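Long-range contacts in cellulase IBT99 (Metagenomes, PDB 6WBT), which probably hydrolyses 6-phospho-alpha-glucosides as a family 4 glycosidase, binding NAD, manganese and glucose-6-phosphate: residues Lys3-Gly13 with Asn32-Asp40; Thr17-Arg28 with Val53-Val64. All coordinates share one frame; numbering follows the deposited sequence.

Contact 1: Lys3-Gly13 with Asn32-Asp40. With NAD (nicotinamide-adenine-dinucleotide), chain G.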
loop_
_atom_site.group_PDB
_atom_site.type_symbol
_atom_site.label_atom_id
_atom_site.label_comp_id
_atom_site.label_asym_id
_atom_site.label_seq_id
_atom_site.Cartn_x
_atom_site.Cartn_y
_atom_site.Cartn_z
ATOM N N LYS A 3 -35.951 6.510 -25.168
ATOM C CA LYS A 3 -36.910 6.557 -24.074
ATOM C C LYS A 3 -37.100 7.995 -23.610
ATOM O O LYS A 3 -36.131 8.749 -23.475
ATOM C CB LYS A 3 -36.454 5.691 -22.896
ATOM C CG LYS A 3 -37.362 5.789 -21.678
ATOM C CD LYS A 3 -36.751 5.120 -20.459
ATOM C CE LYS A 3 -37.615 5.343 -19.228
ATOM N NZ LYS A 3 -37.026 4.726 -18.008
ATOM N N GLU A 4 -38.354 8.367 -23.368
ATOM C CA GLU A 4 -38.658 9.689 -22.836
ATOM C C GLU A 4 -38.222 9.769 -21.377
ATOM O O GLU A 4 -38.499 8.862 -20.586
ATOM C CB GLU A 4 -40.152 9.971 -22.971
ATOM C CG GLU A 4 -40.758 9.453 -24.264
ATOM C CD GLU A 4 -42.269 9.567 -24.288
ATOM O OE1 GLU A 4 -42.781 10.665 -24.592
ATOM O OE2 GLU A 4 -42.944 8.559 -23.993
ATOM N N LEU A 5 -37.543 10.855 -21.019
ATOM C CA LEU A 5 -36.899 10.986 -19.720
ATOM C C LEU A 5 -37.610 12.018 -18.855
ATOM O O LEU A 5 -38.076 13.048 -19.354
ATOM C CB LEU A 5 -35.429 11.378 -19.880
ATOM C CG LEU A 5 -34.550 10.395 -20.653
ATOM C CD1 LEU A 5 -33.178 10.993 -20.889
ATOM C CD2 LEU A 5 -34.440 9.077 -19.906
ATOM N N LYS A 6 -37.678 11.737 -17.555
ATOM C CA LYS A 6 -38.214 12.666 -16.566
ATOM C C LYS A 6 -37.041 13.315 -15.840
ATOM O O LYS A 6 -36.383 12.675 -15.012
ATOM C CB LYS A 6 -39.139 11.947 -15.585
ATOM C CG LYS A 6 -39.594 12.806 -14.414
ATOM C CD LYS A 6 -40.462 12.013 -13.449
ATOM C CE LYS A 6 -40.831 12.842 -12.229
ATOM N NZ LYS A 6 -41.723 12.099 -11.297
ATOM N N ILE A 7 -36.777 14.581 -16.153
ATOM C CA ILE A 7 -35.657 15.319 -15.582
ATOM C C ILE A 7 -36.165 16.137 -14.403
ATOM O O ILE A 7 -37.159 16.864 -14.523
ATOM C CB ILE A 7 -34.990 16.222 -16.633
ATOM C CG1 ILE A 7 -34.786 15.458 -17.943
ATOM C CG2 ILE A 7 -33.662 16.748 -16.113
ATOM C CD1 ILE A 7 -33.871 14.258 -17.820
ATOM N N VAL A 8 -35.485 16.021 -13.265
ATOM C CA VAL A 8 -35.861 16.715 -12.040
ATOM C C VAL A 8 -34.696 17.592 -11.606
ATOM O O VAL A 8 -33.555 17.124 -11.524
ATOM C CB VAL A 8 -36.245 15.729 -10.921
ATOM C CG1 VAL A 8 -36.652 16.482 -9.665
ATOM C CG2 VAL A 8 -37.363 14.811 -11.387
ATOM N N ILE A 9 -34.985 18.860 -11.329
ATOM C CA ILE A 9 -33.993 19.807 -10.837
ATOM C C ILE A 9 -34.240 19.969 -9.342
ATOM O O ILE A 9 -35.125 20.721 -8.921
ATOM C CB ILE A 9 -34.067 21.146 -11.576
ATOM C CG1 ILE A 9 -33.804 20.944 -13.068
ATOM C CG2 ILE A 9 -33.071 22.134 -10.988
ATOM C CD1 ILE A 9 -33.797 22.228 -13.865
ATOM N N CYS A 10 -33.463 19.255 -8.533
ATOM C CA CYS A 10 -33.572 19.338 -7.078
ATOM C C CYS A 10 -33.030 20.687 -6.627
ATOM O O CYS A 10 -31.817 20.901 -6.575
ATOM C CB CYS A 10 -32.818 18.189 -6.419
ATOM S SG CYS A 10 -32.968 18.137 -4.619
ATOM N N GLY A 11 -33.933 21.605 -6.296
ATOM C CA GLY A 11 -33.545 22.958 -5.954
ATOM C C GLY A 11 -33.920 23.939 -7.044
ATOM O O GLY A 11 -33.089 24.735 -7.490
ATOM N N GLY A 12 -35.180 23.885 -7.482
ATOM C CA GLY A 12 -35.640 24.735 -8.565
ATOM C C GLY A 12 -35.636 26.213 -8.243
ATOM O O GLY A 12 -35.703 27.037 -9.162
ATOM N N GLY A 13 -35.558 26.571 -6.964
ATOM C CA GLY A 13 -35.508 27.965 -6.573
ATOM C C GLY A 13 -34.098 28.518 -6.531
ATOM O O GLY A 13 -33.812 29.453 -5.777
ATOM N N ASN A 32 -34.212 13.401 -24.814
ATOM C CA ASN A 32 -35.654 13.311 -25.037
ATOM C C ASN A 32 -36.357 13.594 -23.716
ATOM O O ASN A 32 -36.414 12.736 -22.831
ATOM C CB ASN A 32 -36.025 11.940 -25.590
ATOM C CG ASN A 32 -37.411 11.915 -26.195
ATOM O OD1 ASN A 32 -38.342 11.343 -25.627
ATOM N ND2 ASN A 32 -37.560 12.546 -27.354
ATOM N N ILE A 33 -36.898 14.800 -23.578
ATOM C CA ILE A 33 -37.463 15.261 -22.314
ATOM C C ILE A 33 -38.953 14.939 -22.295
ATOM O O ILE A 33 -39.745 15.566 -23.005
ATOM C CB ILE A 33 -37.217 16.761 -22.108
ATOM C CG1 ILE A 33 -35.717 17.064 -22.142
ATOM C CG2 ILE A 33 -37.826 17.221 -20.793
ATOM C CD1 ILE A 33 -35.386 18.538 -22.050
ATOM N N LYS A 34 -39.339 13.959 -21.474
ATOM C CA LYS A 34 -40.757 13.699 -21.248
ATOM C C LYS A 34 -41.387 14.817 -20.427
ATOM O O LYS A 34 -42.381 15.423 -20.841
ATOM C CB LYS A 34 -40.941 12.353 -20.548
ATOM C CG LYS A 34 -42.294 12.178 -19.879
ATOM C CD LYS A 34 -42.223 11.118 -18.791
ATOM C CE LYS A 34 -43.479 11.102 -17.937
ATOM N NZ LYS A 34 -43.314 10.224 -16.744
ATOM N N GLU A 35 -40.817 15.104 -19.256
ATOM C CA GLU A 35 -41.284 16.181 -18.399
ATOM C C GLU A 35 -40.088 16.844 -17.731
ATOM O O GLU A 35 -39.043 16.218 -17.535
ATOM C CB GLU A 35 -42.261 15.683 -17.325
ATOM C CG GLU A 35 -43.636 15.306 -17.845
ATOM C CD GLU A 35 -44.547 14.803 -16.744
ATOM O OE1 GLU A 35 -45.584 15.449 -16.484
ATOM O OE2 GLU A 35 -44.220 13.766 -16.132
ATOM N N LEU A 36 -40.256 18.115 -17.383
ATOM C CA LEU A 36 -39.264 18.874 -16.631
ATOM C C LEU A 36 -39.853 19.199 -15.265
ATOM O O LEU A 36 -40.897 19.853 -15.178
ATOM C CB LEU A 36 -38.868 20.152 -17.369
ATOM C CG LEU A 36 -37.658 20.907 -16.810
ATOM C CD1 LEU A 36 -36.379 20.114 -17.036
ATOM C CD2 LEU A 36 -37.551 22.296 -17.422
ATOM N N TRP A 37 -39.189 18.743 -14.207
ATOM C CA TRP A 37 -39.688 18.886 -12.847
ATOM C C TRP A 37 -38.783 19.810 -12.048
ATOM O O TRP A 37 -37.555 19.677 -12.092
ATOM C CB TRP A 37 -39.794 17.522 -12.158
ATOM C CG TRP A 37 -40.990 16.731 -12.590
ATOM C CD1 TRP A 37 -41.106 15.967 -13.713
ATOM C CD2 TRP A 37 -42.244 16.628 -11.903
ATOM N NE1 TRP A 37 -42.353 15.394 -13.770
ATOM C CE2 TRP A 37 -43.071 15.784 -12.670
ATOM C CE3 TRP A 37 -42.747 17.167 -10.716
ATOM C CZ2 TRP A 37 -44.373 15.466 -12.288
ATOM C CZ3 TRP A 37 -44.040 16.850 -10.338
ATOM C CH2 TRP A 37 -44.838 16.008 -11.121
ATOM N N LEU A 38 -39.392 20.741 -11.320
ATOM C CA LEU A 38 -38.682 21.639 -10.417
ATOM C C LEU A 38 -39.110 21.297 -8.997
ATOM O O LEU A 38 -40.264 21.525 -8.619
ATOM C CB LEU A 38 -38.981 23.099 -10.746
ATOM C CG LEU A 38 -38.571 23.597 -12.134
ATOM C CD1 LEU A 38 -38.912 25.069 -12.284
ATOM C CD2 LEU A 38 -37.088 23.357 -12.390
ATOM N N TYR A 39 -38.189 20.746 -8.214
ATOM C CA TYR A 39 -38.451 20.372 -6.833
ATOM C C TYR A 39 -37.651 21.261 -5.894
ATOM O O TYR A 39 -36.494 21.591 -6.170
ATOM C CB TYR A 39 -38.101 18.904 -6.579
ATOM C CG TYR A 39 -38.044 18.540 -5.113
ATOM C CD1 TYR A 39 -39.208 18.356 -4.378
ATOM C CD2 TYR A 39 -36.826 18.379 -4.463
ATOM C CE1 TYR A 39 -39.161 18.023 -3.035
ATOM C CE2 TYR A 39 -36.769 18.047 -3.122
ATOM C CZ TYR A 39 -37.939 17.871 -2.413
ATOM O OH TYR A 39 -37.882 17.541 -1.079
ATOM N N ASP A 40 -38.273 21.636 -4.781
ATOM C CA ASP A 40 -37.631 22.486 -3.790
ATOM C C ASP A 40 -38.402 22.368 -2.486
ATOM O O ASP A 40 -39.557 21.935 -2.462
ATOM C CB ASP A 40 -37.573 23.943 -4.259
ATOM C CG ASP A 40 -36.484 24.729 -3.573
ATOM O OD1 ASP A 40 -36.383 24.663 -2.328
ATOM O OD2 ASP A 40 -35.718 25.408 -4.289
HETATM P PA NAD G . -29.772 29.651 -3.958
HETATM O O1A NAD G . -29.681 29.860 -2.483
HETATM O O2A NAD G . -30.075 30.834 -4.817
HETATM O O5B NAD G . -30.839 28.487 -4.252
HETATM C C5B NAD G . -30.673 27.189 -3.617
HETATM C C4B NAD G . -32.000 26.470 -3.602
HETATM O O4B NAD G . -31.860 25.196 -2.916
HETATM C C3B NAD G . -33.155 27.196 -2.891
HETATM O O3B NAD G . -34.307 27.190 -3.724
HETATM C C2B NAD G . -33.391 26.331 -1.648
HETATM O O2B NAD G . -34.692 26.434 -1.111
HETATM C C1B NAD G . -33.055 24.959 -2.211
HETATM N N9A NAD G . -32.823 23.935 -1.198
HETATM C C8A NAD G . -32.214 24.107 0.019
HETATM N N7A NAD G . -32.151 23.009 0.731
HETATM C C5A NAD G . -32.767 22.051 -0.060
HETATM C C6A NAD G . -33.020 20.680 0.140
HETATM N N6A NAD G . -32.673 20.018 1.240
HETATM N N1A NAD G . -33.660 20.012 -0.849
HETATM C C2A NAD G . -34.008 20.686 -1.952
HETATM N N3A NAD G . -33.822 21.969 -2.249
HETATM C C4A NAD G . -33.189 22.609 -1.253
HETATM O O3 NAD G . -28.407 28.984 -4.472
HETATM P PN NAD G . -27.479 29.267 -5.750
HETATM O O1N NAD G . -28.325 29.234 -6.980
HETATM O O2N NAD G . -26.651 30.481 -5.488
HETATM O O5D NAD G . -26.543 27.968 -5.715
HETATM C C5D NAD G . -27.188 26.671 -5.695
HETATM C C4D NAD G . -26.160 25.609 -5.396
HETATM O O4D NAD G . -25.288 25.461 -6.540
HETATM C C3D NAD G . -25.223 25.901 -4.215
HETATM O O3D NAD G . -25.090 24.737 -3.411
HETATM C C2D NAD G . -23.916 26.225 -4.944
HETATM O O2D NAD G . -22.748 26.124 -4.145
HETATM C C1D NAD G . -23.974 25.204 -6.073
HETATM N N1N NAD G . -23.006 25.505 -7.166
HETATM C C2N NAD G . -21.882 24.738 -7.309
HETATM C C3N NAD G . -20.956 25.018 -8.302
HETATM C C7N NAD G . -19.768 24.100 -8.441
HETATM O O7N NAD G . -18.682 24.565 -8.773
HETATM N N7N NAD G . -19.963 22.805 -8.229
HETATM C C4N NAD G . -21.168 26.113 -9.134
HETATM C C5N NAD G . -22.322 26.856 -9.002
HETATM C C6N NAD G . -23.229 26.535 -8.016
#

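Contact 2: Thr17-Arg28 with Val53-Val64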
loop_
_atom_site.group_PDB
_atom_site.type_symbol
_atom_site.label_atom_id
_atom_site.label_comp_id
_atom_site.label_asym_id
_atom_site.label_seq_id
_atom_site.Cartn_x
_atom_site.Cartn_y
_atom_site.Cartn_z
ATOM N N THR A 17 -31.056 28.012 -11.860
ATOM C CA THR A 17 -32.101 27.199 -12.481
ATOM C C THR A 17 -32.488 27.694 -13.870
ATOM O O THR A 17 -32.534 26.869 -14.799
ATOM C CB THR A 17 -33.317 27.116 -11.549
ATOM O OG1 THR A 17 -32.932 26.509 -10.310
ATOM C CG2 THR A 17 -34.425 26.292 -12.189
ATOM N N PRO A 18 -32.769 28.985 -14.099
ATOM C CA PRO A 18 -33.071 29.419 -15.475
ATOM C C PRO A 18 -31.917 29.216 -16.438
ATOM O O PRO A 18 -32.150 29.123 -17.650
ATOM C CB PRO A 18 -33.403 30.910 -15.312
ATOM C CG PRO A 18 -33.774 31.067 -13.884
ATOM C CD PRO A 18 -32.911 30.098 -13.144
ATOM N N GLY A 19 -30.682 29.140 -15.942
ATOM C CA GLY A 19 -29.551 28.946 -16.835
ATOM C C GLY A 19 -29.457 27.524 -17.354
ATOM O O GLY A 19 -29.336 27.298 -18.562
ATOM N N ILE A 20 -29.519 26.543 -16.449
ATOM C CA ILE A 20 -29.373 25.153 -16.863
ATOM C C ILE A 20 -30.616 24.635 -17.573
ATOM O O ILE A 20 -30.526 23.668 -18.337
ATOM C CB ILE A 20 -29.032 24.249 -15.664
ATOM C CG1 ILE A 20 -30.274 23.990 -14.809
ATOM C CG2 ILE A 20 -27.922 24.870 -14.825
ATOM C CD1 ILE A 20 -30.143 22.797 -13.894
ATOM N N VAL A 21 -31.781 25.247 -17.339
ATOM C CA VAL A 21 -32.976 24.867 -18.088
ATOM C C VAL A 21 -32.796 25.195 -19.563
ATOM O O VAL A 21 -33.113 24.381 -20.440
ATOM C CB VAL A 21 -34.222 25.556 -17.500
ATOM C CG1 VAL A 21 -35.386 25.471 -18.475
ATOM C CG2 VAL A 21 -34.604 24.922 -16.175
ATOM N N LYS A 22 -32.273 26.386 -19.860
ATOM C CA LYS A 22 -32.017 26.757 -21.247
ATOM C C LYS A 22 -30.896 25.915 -21.844
ATOM O O LYS A 22 -30.964 25.520 -23.014
ATOM C CB LYS A 22 -31.685 28.247 -21.333
ATOM C CG LYS A 22 -31.762 28.835 -22.735
ATOM C CD LYS A 22 -30.405 28.856 -23.419
ATOM C CE LYS A 22 -30.502 29.470 -24.807
ATOM N NZ LYS A 22 -29.187 29.478 -25.505
ATOM N N ASP A 23 -29.857 25.630 -21.055
ATOM C CA ASP A 23 -28.779 24.774 -21.538
ATOM C C ASP A 23 -29.250 23.341 -21.748
ATOM O O ASP A 23 -28.688 22.621 -22.582
ATOM C CB ASP A 23 -27.601 24.816 -20.566
ATOM C CG ASP A 23 -26.833 26.123 -20.639
ATOM O OD1 ASP A 23 -26.388 26.490 -21.747
ATOM O OD2 ASP A 23 -26.684 26.788 -19.594
ATOM N N LEU A 24 -30.274 22.909 -21.009
ATOM C CA LEU A 24 -30.844 21.585 -21.231
ATOM C C LEU A 24 -31.760 21.564 -22.450
ATOM O O LEU A 24 -31.804 20.562 -23.171
ATOM C CB LEU A 24 -31.604 21.124 -19.987
ATOM C CG LEU A 24 -32.246 19.736 -20.047
ATOM C CD1 LEU A 24 -31.189 18.658 -20.233
ATOM C CD2 LEU A 24 -33.074 19.471 -18.801
ATOM N N LEU A 25 -32.482 22.659 -22.700
ATOM C CA LEU A 25 -33.347 22.739 -23.870
ATOM C C LEU A 25 -32.557 22.862 -25.166
ATOM O O LEU A 25 -33.064 22.475 -26.226
ATOM C CB LEU A 25 -34.311 23.918 -23.734
ATOM C CG LEU A 25 -35.357 23.824 -22.620
ATOM C CD1 LEU A 25 -36.244 25.062 -22.603
ATOM C CD2 LEU A 25 -36.192 22.562 -22.771
ATOM N N ASP A 26 -31.332 23.388 -25.109
ATOM C CA ASP A 26 -30.501 23.479 -26.304
ATOM C C ASP A 26 -30.016 22.121 -26.791
ATOM O O ASP A 26 -29.484 22.037 -27.901
ATOM C CB ASP A 26 -29.296 24.387 -26.049
ATOM C CG ASP A 26 -29.694 25.828 -25.817
ATOM O OD1 ASP A 26 -30.782 26.228 -26.285
ATOM O OD2 ASP A 26 -28.918 26.564 -25.172
ATOM N N GLN A 27 -30.177 21.068 -25.989
ATOM C CA GLN A 27 -29.809 19.718 -26.396
ATOM C C GLN A 27 -31.061 18.863 -26.531
ATOM O O GLN A 27 -31.110 17.732 -26.039
ATOM C CB GLN A 27 -28.829 19.102 -25.402
ATOM C CG GLN A 27 -27.542 19.891 -25.233
ATOM C CD GLN A 27 -26.685 19.878 -26.482
ATOM O OE1 GLN A 27 -26.178 20.914 -26.911
ATOM N NE2 GLN A 27 -26.514 18.699 -27.069
ATOM N N ARG A 28 -32.079 19.403 -27.206
ATOM C CA ARG A 28 -33.379 18.743 -27.239
ATOM C C ARG A 28 -33.365 17.502 -28.123
ATOM O O ARG A 28 -34.091 16.540 -27.845
ATOM C CB ARG A 28 -34.440 19.731 -27.713
ATOM C CG ARG A 28 -35.840 19.455 -27.200
ATOM C CD ARG A 28 -36.648 20.743 -27.086
ATOM N NE ARG A 28 -36.724 21.473 -28.351
ATOM C CZ ARG A 28 -35.981 22.534 -28.653
ATOM N NH1 ARG A 28 -35.098 23.000 -27.780
ATOM N NH2 ARG A 28 -36.120 23.130 -29.830
ATOM N N VAL A 53 -38.573 30.203 -15.524
ATOM C CA VAL A 53 -38.399 28.945 -16.243
ATOM C C VAL A 53 -39.488 28.780 -17.297
ATOM O O VAL A 53 -39.225 28.322 -18.415
ATOM C CB VAL A 53 -38.379 27.762 -15.257
ATOM C CG1 VAL A 53 -38.226 26.446 -16.003
ATOM C CG2 VAL A 53 -37.255 27.936 -14.246
ATOM N N LYS A 54 -40.724 29.159 -16.961
ATOM C CA LYS A 54 -41.795 29.138 -17.951
ATOM C C LYS A 54 -41.515 30.120 -19.081
ATOM O O LYS A 54 -41.809 29.835 -20.248
ATOM C CB LYS A 54 -43.135 29.453 -17.284
ATOM C CG LYS A 54 -43.609 28.389 -16.310
ATOM C CD LYS A 54 -44.794 28.871 -15.492
ATOM C CE LYS A 54 -45.194 27.845 -14.446
ATOM N NZ LYS A 54 -46.293 28.339 -13.571
ATOM N N GLU A 55 -40.942 31.280 -18.753
ATOM C CA GLU A 55 -40.588 32.247 -19.787
ATOM C C GLU A 55 -39.428 31.748 -20.640
ATOM O O GLU A 55 -39.374 32.040 -21.841
ATOM C CB GLU A 55 -40.242 33.593 -19.149
ATOM C CG GLU A 55 -40.509 34.797 -20.038
ATOM C CD GLU A 55 -41.990 35.029 -20.277
ATOM O OE1 GLU A 55 -42.346 35.557 -21.351
ATOM O OE2 GLU A 55 -42.798 34.678 -19.391
ATOM N N VAL A 56 -38.496 31.002 -20.043
ATOM C CA VAL A 56 -37.417 30.397 -20.818
ATOM C C VAL A 56 -37.963 29.290 -21.710
ATOM O O VAL A 56 -37.580 29.169 -22.881
ATOM C CB VAL A 56 -36.312 29.877 -19.881
ATOM C CG1 VAL A 56 -35.272 29.092 -20.666
ATOM C CG2 VAL A 56 -35.661 31.030 -19.135
ATOM N N ILE A 57 -38.863 28.463 -21.173
ATOM C CA ILE A 57 -39.499 27.424 -21.978
ATOM C C ILE A 57 -40.311 28.049 -23.104
ATOM O O ILE A 57 -40.305 27.561 -24.241
ATOM C CB ILE A 57 -40.364 26.515 -21.084
ATOM C CG1 ILE A 57 -39.475 25.651 -20.188
ATOM C CG2 ILE A 57 -41.292 25.649 -21.923
ATOM C CD1 ILE A 57 -40.245 24.735 -19.266
ATOM N N LYS A 58 -41.006 29.151 -22.815
ATOM C CA LYS A 58 -41.802 29.821 -23.835
ATOM C C LYS A 58 -40.940 30.433 -24.933
ATOM O O LYS A 58 -41.450 30.712 -26.023
ATOM C CB LYS A 58 -42.675 30.896 -23.185
ATOM C CG LYS A 58 -43.782 31.441 -24.073
ATOM C CD LYS A 58 -44.535 30.316 -24.764
ATOM C CE LYS A 58 -45.909 30.770 -25.221
ATOM N NZ LYS A 58 -46.815 31.004 -24.063
ATOM N N THR A 59 -39.648 30.633 -24.679
ATOM C CA THR A 59 -38.755 31.275 -25.634
ATOM C C THR A 59 -37.940 30.285 -26.457
ATOM O O THR A 59 -37.754 30.497 -27.660
ATOM C CB THR A 59 -37.803 32.230 -24.904
ATOM O OG1 THR A 59 -38.548 33.029 -23.976
ATOM C CG2 THR A 59 -37.102 33.148 -25.894
ATOM N N GLU A 60 -37.456 29.205 -25.847
ATOM C CA GLU A 60 -36.579 28.260 -26.530
ATOM C C GLU A 60 -37.302 27.016 -27.032
ATOM O O GLU A 60 -37.025 26.556 -28.143
ATOM C CB GLU A 60 -35.434 27.838 -25.604
ATOM C CG GLU A 60 -34.650 28.998 -25.009
ATOM C CD GLU A 60 -34.201 30.002 -26.054
ATOM O OE1 GLU A 60 -34.504 31.202 -25.894
ATOM O OE2 GLU A 60 -33.550 29.591 -27.038
ATOM N N ALA A 61 -38.219 26.458 -26.243
ATOM C CA ALA A 61 -38.921 25.240 -26.633
ATOM C C ALA A 61 -40.270 25.157 -25.931
ATOM O O ALA A 61 -40.358 24.623 -24.818
ATOM C CB ALA A 61 -38.076 24.008 -26.310
ATOM N N PRO A 62 -41.343 25.665 -26.544
ATOM C CA PRO A 62 -42.641 25.703 -25.853
ATOM C C PRO A 62 -43.324 24.350 -25.730
ATOM O O PRO A 62 -44.358 24.265 -25.055
ATOM C CB PRO A 62 -43.467 26.659 -26.720
ATOM C CG PRO A 62 -42.884 26.505 -28.086
ATOM C CD PRO A 62 -41.410 26.275 -27.885
ATOM N N GLU A 63 -42.795 23.296 -26.349
ATOM C CA GLU A 63 -43.427 21.985 -26.306
ATOM C C GLU A 63 -43.024 21.166 -25.086
ATOM O O GLU A 63 -43.493 20.032 -24.939
ATOM C CB GLU A 63 -43.103 21.196 -27.580
ATOM C CG GLU A 63 -41.681 20.652 -27.647
ATOM C CD GLU A 63 -40.669 21.685 -28.106
ATOM O OE1 GLU A 63 -41.014 22.884 -28.164
ATOM O OE2 GLU A 63 -39.525 21.294 -28.417
ATOM N N VAL A 64 -42.179 21.703 -24.214
ATOM C CA VAL A 64 -41.729 20.990 -23.024
ATOM C C VAL A 64 -42.651 21.348 -21.865
ATOM O O VAL A 64 -42.781 22.522 -21.503
ATOM C CB VAL A 64 -40.268 21.326 -22.694
ATOM C CG1 VAL A 64 -39.830 20.605 -21.428
ATOM C CG2 VAL A 64 -39.363 20.960 -23.861
#

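Contact 1: Lys3-Gly13 with Asn32-Asp40
Ile7 and Ile9 carry the backbone pairing with strand 35-39, which runs parallel to strand 5-10. Ile7 N bonds to Glu35 O and Trp37 N to Ile7 O; Ile9 N then reaches Trp37 O at 2.8 Å, and Tyr39 N donates to Ile9 O. A beta bulge shifts the register by one between Leu5 and Lys6, where Leu5 O accepts Lys34 N and, weakly, Glu35 N. At the far end Tyr39 O takes two donors, Gly11 N and Gly12 N, and so holds the turn after the first strand.

Among side chains, Lys6 lies over one face of the Trp37 indole. Its CG is anti to the backbone N (chi1 172°) and the chain stays extended, bringing Lys6 CE to 3.5 Å from the centroid of the Trp37 five-membered ring, a CH-pi contact. Lys6 NZ stands 4.3 Å from the centroid of that Trp37 ring, a cation-pi pair, while also donating to Thr77 O. Cys10 SG meets the Tyr39 ring at its edge, in plane, 3.9 Å from Tyr39 CD2. On the face carrying Ile7, Ile9, Leu36 and Leu38, the side chains of Ile9 and Leu38 lie side by side, Ile9 CD1 3.8 Å from Leu38 CD2.

At the NAD end the polar contacts centre on Asp40. Asp40 OD2 receives Gly13 N at 2.9 Å on the anti lone pair, and Asp40 OD1 accepts the NAD ribose hydroxyl O2B at 2.7 Å. NAD O3B is modelled doubtfully close to Asp40 OD2, so the details of that bond are uncertain. A beta carbon on Gly12 would probably meet Leu38 CB, and one on Gly13 would probably meet Asp40 and the ribose. A glycine-rich turn after the first strand, with an acid ending the second to grip the adenosine ribose, is the hallmark of the NAD-binding Rossmann fold.

Contact 2: Thr17-Arg28 with Val53-Val64
Glu63 OE2 meets Arg28 NE at 2.8 Å in a salt bridge between the chain after helix 17-25 and the turn that follows helix 53-60. The two side chains come from opposite directions, with guanidinium and carboxylate planes 76° apart, so a single oxygen does the work rather than a flat, two-pronged pair. Ala61 CB sits over one face of the guanidinium, 3.5 Å from Arg28 CZ. Arg28 gets there by bending at its third torsion (chi3 57°), which folds the head over Ala61. A leucine in its place would probably leave the Glu63 carboxylate without its charged mate and the methyl of Ala61 without the flat group above it.

Back along the helices, toward their N-terminal ends, the packing is through branched side chains, the axes approaching to 9.5 Å. Both methyls of Val21 rest on Val53 CG1, and the side chains cross at about a right angle. Leu25 splits its methyls: CD1 turns to Ile57, while Leu25 CD2 reaches Val64 CG2 at 3.7 Å. Lys22 contributes its aliphatic part, Lys22 CB lying 3.7 Å from Val56 CG1 and CG against Glu60 CG. Its ammonium goes to Asp26 in its own segment, Lys22 NZ meeting Asp26 OD2 at 2.9 Å on the syn side. Asp26 OD1 and Glu60 OE2 stand 4.4 Å apart, and the nearby Lys22 charge probably eases their repulsion. Tyr317 touches Lys22 and Val56 from outside.

No backbone hydrogen bond joins the segments: apolar packing holds the helices together, and the Arg28-Glu63 salt bridge is added just past the helix ends.

How the contacts relate
The segments alternate along the chain: strand 5-10, helix 17-25, strand 33-39, then helix 43-60. Contact 1 pairs the two strands and contact 2 the two helices, with centres about 11 Å apart. Helix 17-25 is the crossover of the beta-alpha-beta unit, and both helices lie on the sheet face that bears Ile9 and Leu38. There Ile9 CD1 packs on Val21 CG2 at 3.6 Å, while Leu38 touches both Thr17 and Val53. Thr17 OG1, in a probable but weak hydrogen bond to Gly12 O, brings the helix start next to the glycine turn beside NAD. Both contacts thus belong to the Rossmann-like part, with the helix pair packed against one face of its sheet.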